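Local coordinates for protein cyclopenase asqI (PDB 5YY3) that catalyses the zinc-dependent ring contraction of 4'-methoxycyclopenin to 4'-methoxyviridicatin, with loss of methyl isocyanate, in aspoquinolone biosynthesis, at residues E259-Y264 and S383-P388; T416-E421 and D598-G603. All coordinates share one frame; numbering follows the deposited sequence.

Interaction 1: E259-Y264 and S383-P388; sequences EHYGGY and SNFGAP
Tyr261 and Phe385 make the apolar part of this contact, bringing two loops together through their aromatic rings. They meet rim to rim: Tyr261 CE1 lies 3.6 Å from Phe385 CD1, the planes are inclined at 65°, and neither ring lies over the face of the other. With the centroids 5.9 Å apart, the touching sides are CE1 of Tyr261 and CD1 and CE1 of Phe385, and the rings do not stack. The phenol oxygen joins in at the edge of the Phe385 ring and in its plane, with Tyr261 OH 3.8 Å from Phe385 CD1. With CG of Phe385 anti to its own backbone N (chi1 180°), the benzyl group extends toward 259-264, its CD1-CE1 side against the tyrosine.

The polar part runs through one water. It stands 2.7 Å from Tyr261 OH and donates to the carbonyl of Gly386, 2.6 Å from Gly386 O, so the hydroxyl is tied to the second loop without a direct hydrogen bond. Tyr261 OH also comes within 4.2 Å of Gly386 CA, and the lack of a side chain there lets the phenol end settle close to the backbone.

Phe385 is packed further by His144 and by an edge-to-face contact with Phe146, which in turn stacks on His260. Both loops belong to the hemocyanin-like, metal-binding domain: 259-264 lies between helices 210-231 and 288-304, while 383-388 leads into helix 391-410, and its Pro388 packs on the zinc ligand His186 of helix 180-193.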
# COMPACT_ATOMS: atom_id res chain seq x y z
N GLU A 259 6.18 29.53 2.87
CA GLU A 259 6.81 30.79 3.22
C GLU A 259 5.87 31.72 3.97
O GLU A 259 6.28 32.41 4.90
CB GLU A 259 7.31 31.49 1.96
CG GLU A 259 8.71 31.10 1.54
CD GLU A 259 9.20 31.95 0.38
OE1 GLU A 259 9.15 33.20 0.50
OE2 GLU A 259 9.63 31.37 -0.64
N HIS A 260 4.60 31.73 3.57
CA HIS A 260 3.65 32.75 4.02
C HIS A 260 2.76 32.26 5.13
O HIS A 260 2.28 33.07 5.92
CB HIS A 260 2.79 33.23 2.86
CG HIS A 260 3.57 33.65 1.66
ND1 HIS A 260 4.02 34.94 1.48
CD2 HIS A 260 3.96 32.96 0.56
CE1 HIS A 260 4.68 35.02 0.34
NE2 HIS A 260 4.65 33.84 -0.25
N TYR A 261 2.51 30.95 5.19
CA TYR A 261 1.81 30.36 6.33
C TYR A 261 2.14 28.88 6.47
O TYR A 261 2.60 28.24 5.52
CB TYR A 261 0.31 30.55 6.22
CG TYR A 261 -0.38 29.79 5.10
CD1 TYR A 261 -0.45 30.30 3.81
CD2 TYR A 261 -1.01 28.57 5.35
CE1 TYR A 261 -1.09 29.62 2.80
CE2 TYR A 261 -1.66 27.88 4.35
CZ TYR A 261 -1.70 28.41 3.07
OH TYR A 261 -2.36 27.72 2.08
N GLY A 262 1.92 28.35 7.67
CA GLY A 262 2.27 26.97 7.96
C GLY A 262 1.06 26.06 8.07
O GLY A 262 -0.09 26.48 7.92
N GLY A 263 1.34 24.79 8.34
CA GLY A 263 0.29 23.82 8.58
C GLY A 263 0.19 23.48 10.05
O GLY A 263 0.23 24.36 10.90
N TYR A 264 0.09 22.19 10.34
CA TYR A 264 -0.03 21.70 11.70
C TYR A 264 0.41 20.23 11.69
O TYR A 264 0.31 19.56 10.66
CB TYR A 264 -1.48 21.87 12.22
CG TYR A 264 -2.53 21.35 11.27
CD1 TYR A 264 -2.81 20.00 11.21
CD2 TYR A 264 -3.24 22.21 10.42
CE1 TYR A 264 -3.74 19.50 10.34
CE2 TYR A 264 -4.20 21.71 9.53
CZ TYR A 264 -4.44 20.35 9.51
OH TYR A 264 -5.37 19.79 8.66
N SER A 383 -4.25 35.43 7.01
CA SER A 383 -5.07 35.60 5.84
C SER A 383 -6.07 34.47 5.67
O SER A 383 -5.73 33.29 5.85
CB SER A 383 -4.18 35.69 4.60
OG SER A 383 -4.96 35.63 3.42
N ASN A 384 -7.31 34.82 5.36
CA ASN A 384 -8.25 33.83 4.87
C ASN A 384 -7.80 33.42 3.48
O ASN A 384 -8.20 34.02 2.48
CB ASN A 384 -9.67 34.36 4.83
CG ASN A 384 -10.66 33.32 4.33
OD1 ASN A 384 -10.32 32.14 4.17
ND2 ASN A 384 -11.91 33.75 4.08
N PHE A 385 -6.96 32.40 3.43
CA PHE A 385 -6.37 31.96 2.18
C PHE A 385 -6.25 30.45 2.20
O PHE A 385 -5.80 29.87 3.19
CB PHE A 385 -5.00 32.62 1.98
CG PHE A 385 -4.30 32.22 0.71
CD1 PHE A 385 -3.61 31.02 0.62
CD2 PHE A 385 -4.31 33.07 -0.39
CE1 PHE A 385 -2.95 30.65 -0.55
CE2 PHE A 385 -3.65 32.73 -1.56
CZ PHE A 385 -2.97 31.51 -1.64
N GLY A 386 -6.68 29.83 1.11
CA GLY A 386 -6.35 28.44 0.85
C GLY A 386 -7.10 27.42 1.68
O GLY A 386 -6.62 26.30 1.85
N ALA A 387 -8.26 27.80 2.20
CA ALA A 387 -9.07 26.86 2.97
C ALA A 387 -9.35 25.54 2.22
O ALA A 387 -9.16 24.46 2.81
CB ALA A 387 -10.38 27.52 3.38
N PRO A 388 -9.79 25.59 0.93
CA PRO A 388 -10.03 24.32 0.24
C PRO A 388 -8.81 23.39 0.17
O PRO A 388 -8.98 22.19 -0.02
CB PRO A 388 -10.44 24.75 -1.18
CG PRO A 388 -10.98 26.11 -1.02
CD PRO A 388 -10.20 26.74 0.10
O HOH W 1 -4.23 26.01 2.95

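Interaction 2: T416-E421 and D598-G603; sequences TAHRAE and DPRGMG
An Asx turn within a type I beta turn, Asp598 to Gly601, presents Arg600 to the imidazole of His418, and this cross-loop pair makes the whole contact. Asp598 OD1 accepts from Arg600 N at 2.7 Å on its anti side, with the donor nitrogen 32° out of the carboxylate plane, while Gly601 N closes the turn on Asp598 O. Arg600 then folds its chain at chi2 (-60°) and chi3, which carries the guanidinium across the ring.

The two flat groups overlap with their planes 30° apart. NE of Arg600 stands 3.1 Å above the ring plane, offset toward the rim and 3.2 Å from His418 CG, while His418 CE1 lies over the centre of the guanidinium. Pro599 CB lies on the guanidinium face turned away from His418. Further back, Arg600 CD makes a CH-pi contact, 3.9 Å from the centroid of the His418 ring. Although Arg600 NH2 is 3.1 Å from His418 ND1, the angle is poor and no hydrogen bond forms; the groups meet through their faces.

Here the loop that follows helix 391-410 lies against the beta sheet of the hemocyanin-type ig-like fold: His418 and Ala420 form backbone hydrogen bonds with Asp581 and Ala579, at the end of strand 571-580. Asp582 offers Arg600 NE a weak, long ion pair. A salt bridge from Asp598 OD2 to Arg492 anchors the turn on strand 487-497.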
# COMPACT_ATOMS: atom_id res chain seq x y z
N THR A 416 -43.59 14.80 -6.72
CA THR A 416 -44.50 15.09 -7.84
C THR A 416 -45.01 16.54 -7.81
O THR A 416 -45.48 17.05 -8.82
CB THR A 416 -45.73 14.17 -7.83
OG1 THR A 416 -46.54 14.48 -6.69
CG2 THR A 416 -45.33 12.70 -7.78
N ALA A 417 -44.89 17.20 -6.66
CA ALA A 417 -45.48 18.52 -6.42
C ALA A 417 -45.24 19.58 -7.51
O ALA A 417 -46.08 20.45 -7.72
CB ALA A 417 -45.00 19.06 -5.09
N HIS A 418 -44.11 19.53 -8.19
CA HIS A 418 -43.84 20.52 -9.23
C HIS A 418 -43.43 19.86 -10.55
O HIS A 418 -42.62 20.42 -11.31
CB HIS A 418 -42.77 21.51 -8.76
CG HIS A 418 -43.09 22.18 -7.46
ND1 HIS A 418 -43.87 23.32 -7.38
CD2 HIS A 418 -42.72 21.90 -6.19
CE1 HIS A 418 -43.97 23.70 -6.12
NE2 HIS A 418 -43.29 22.85 -5.38
N ARG A 419 -43.98 18.68 -10.82
CA ARG A 419 -43.72 17.96 -12.07
C ARG A 419 -44.12 18.77 -13.31
O ARG A 419 -45.17 19.41 -13.32
CB ARG A 419 -44.47 16.61 -12.08
CG ARG A 419 -46.02 16.73 -11.95
CD ARG A 419 -46.79 15.60 -12.64
NE ARG A 419 -46.75 14.33 -11.91
CZ ARG A 419 -46.98 13.13 -12.47
NH1 ARG A 419 -47.25 13.02 -13.78
NH2 ARG A 419 -46.91 12.03 -11.72
N ALA A 420 -43.30 18.74 -14.35
CA ALA A 420 -43.73 19.27 -15.64
C ALA A 420 -44.58 18.22 -16.35
O ALA A 420 -44.34 17.02 -16.20
CB ALA A 420 -42.54 19.65 -16.50
N GLU A 421 -45.58 18.67 -17.11
CA GLU A 421 -46.46 17.77 -17.83
C GLU A 421 -45.74 17.28 -19.08
O GLU A 421 -45.97 17.74 -20.21
CB GLU A 421 -47.78 18.44 -18.17
CG GLU A 421 -48.86 18.32 -17.09
CD GLU A 421 -49.98 19.33 -17.29
OE1 GLU A 421 -49.74 20.52 -17.03
OE2 GLU A 421 -51.10 18.94 -17.71
N ASP A 598 -33.40 30.18 -7.97
CA ASP A 598 -34.22 29.03 -8.34
C ASP A 598 -35.50 28.97 -7.52
O ASP A 598 -35.45 28.82 -6.30
CB ASP A 598 -33.43 27.73 -8.16
CG ASP A 598 -34.12 26.52 -8.77
OD1 ASP A 598 -35.37 26.43 -8.73
OD2 ASP A 598 -33.39 25.65 -9.30
N PRO A 599 -36.65 29.04 -8.21
CA PRO A 599 -37.99 28.91 -7.62
C PRO A 599 -38.14 27.69 -6.68
O PRO A 599 -39.04 27.69 -5.84
CB PRO A 599 -38.88 28.73 -8.85
CG PRO A 599 -38.16 29.41 -9.96
CD PRO A 599 -36.69 29.25 -9.67
N ARG A 600 -37.28 26.69 -6.83
CA ARG A 600 -37.43 25.41 -6.12
C ARG A 600 -36.46 25.22 -4.96
O ARG A 600 -36.62 24.28 -4.16
CB ARG A 600 -37.27 24.25 -7.10
CG ARG A 600 -38.43 24.07 -8.03
CD ARG A 600 -39.68 23.80 -7.23
NE ARG A 600 -40.85 24.37 -7.90
CZ ARG A 600 -41.45 25.49 -7.52
NH1 ARG A 600 -41.03 26.16 -6.45
NH2 ARG A 600 -42.50 25.93 -8.21
N GLY A 601 -35.45 26.08 -4.86
CA GLY A 601 -34.44 25.91 -3.84
C GLY A 601 -33.24 25.23 -4.46
O GLY A 601 -33.41 24.31 -5.27
N MET A 602 -32.04 25.69 -4.12
CA MET A 602 -30.84 25.17 -4.77
C MET A 602 -30.68 23.66 -4.52
O MET A 602 -30.88 23.16 -3.42
CB MET A 602 -29.61 25.92 -4.29
CG MET A 602 -29.48 27.36 -4.83
SD MET A 602 -29.23 27.65 -6.62
CE MET A 602 -28.47 26.14 -7.26
N GLY A 603 -30.36 22.93 -5.58
CA GLY A 603 -30.16 21.49 -5.46
C GLY A 603 -31.42 20.66 -5.49
O GLY A 603 -31.36 19.45 -5.27

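The two interactions lie on opposite sides of the chain's centre, their own centres 40 Å apart and their nearest atoms about 19 Å apart; they share no residue and do not touch. Along the chain they follow in series, with helix 391-410 running from the loop 383-388 of interaction 1 toward the loop 416-421 of interaction 2. Interaction 1 borders the zinc site: the CA of Gly386 is about 6 Å from the side chain of His186 and about 9 Å from that of His190. Interaction 2 is away from that site, beside the ig-like beta sheet. Both are surface contacts between loops, made by partly exposed residues.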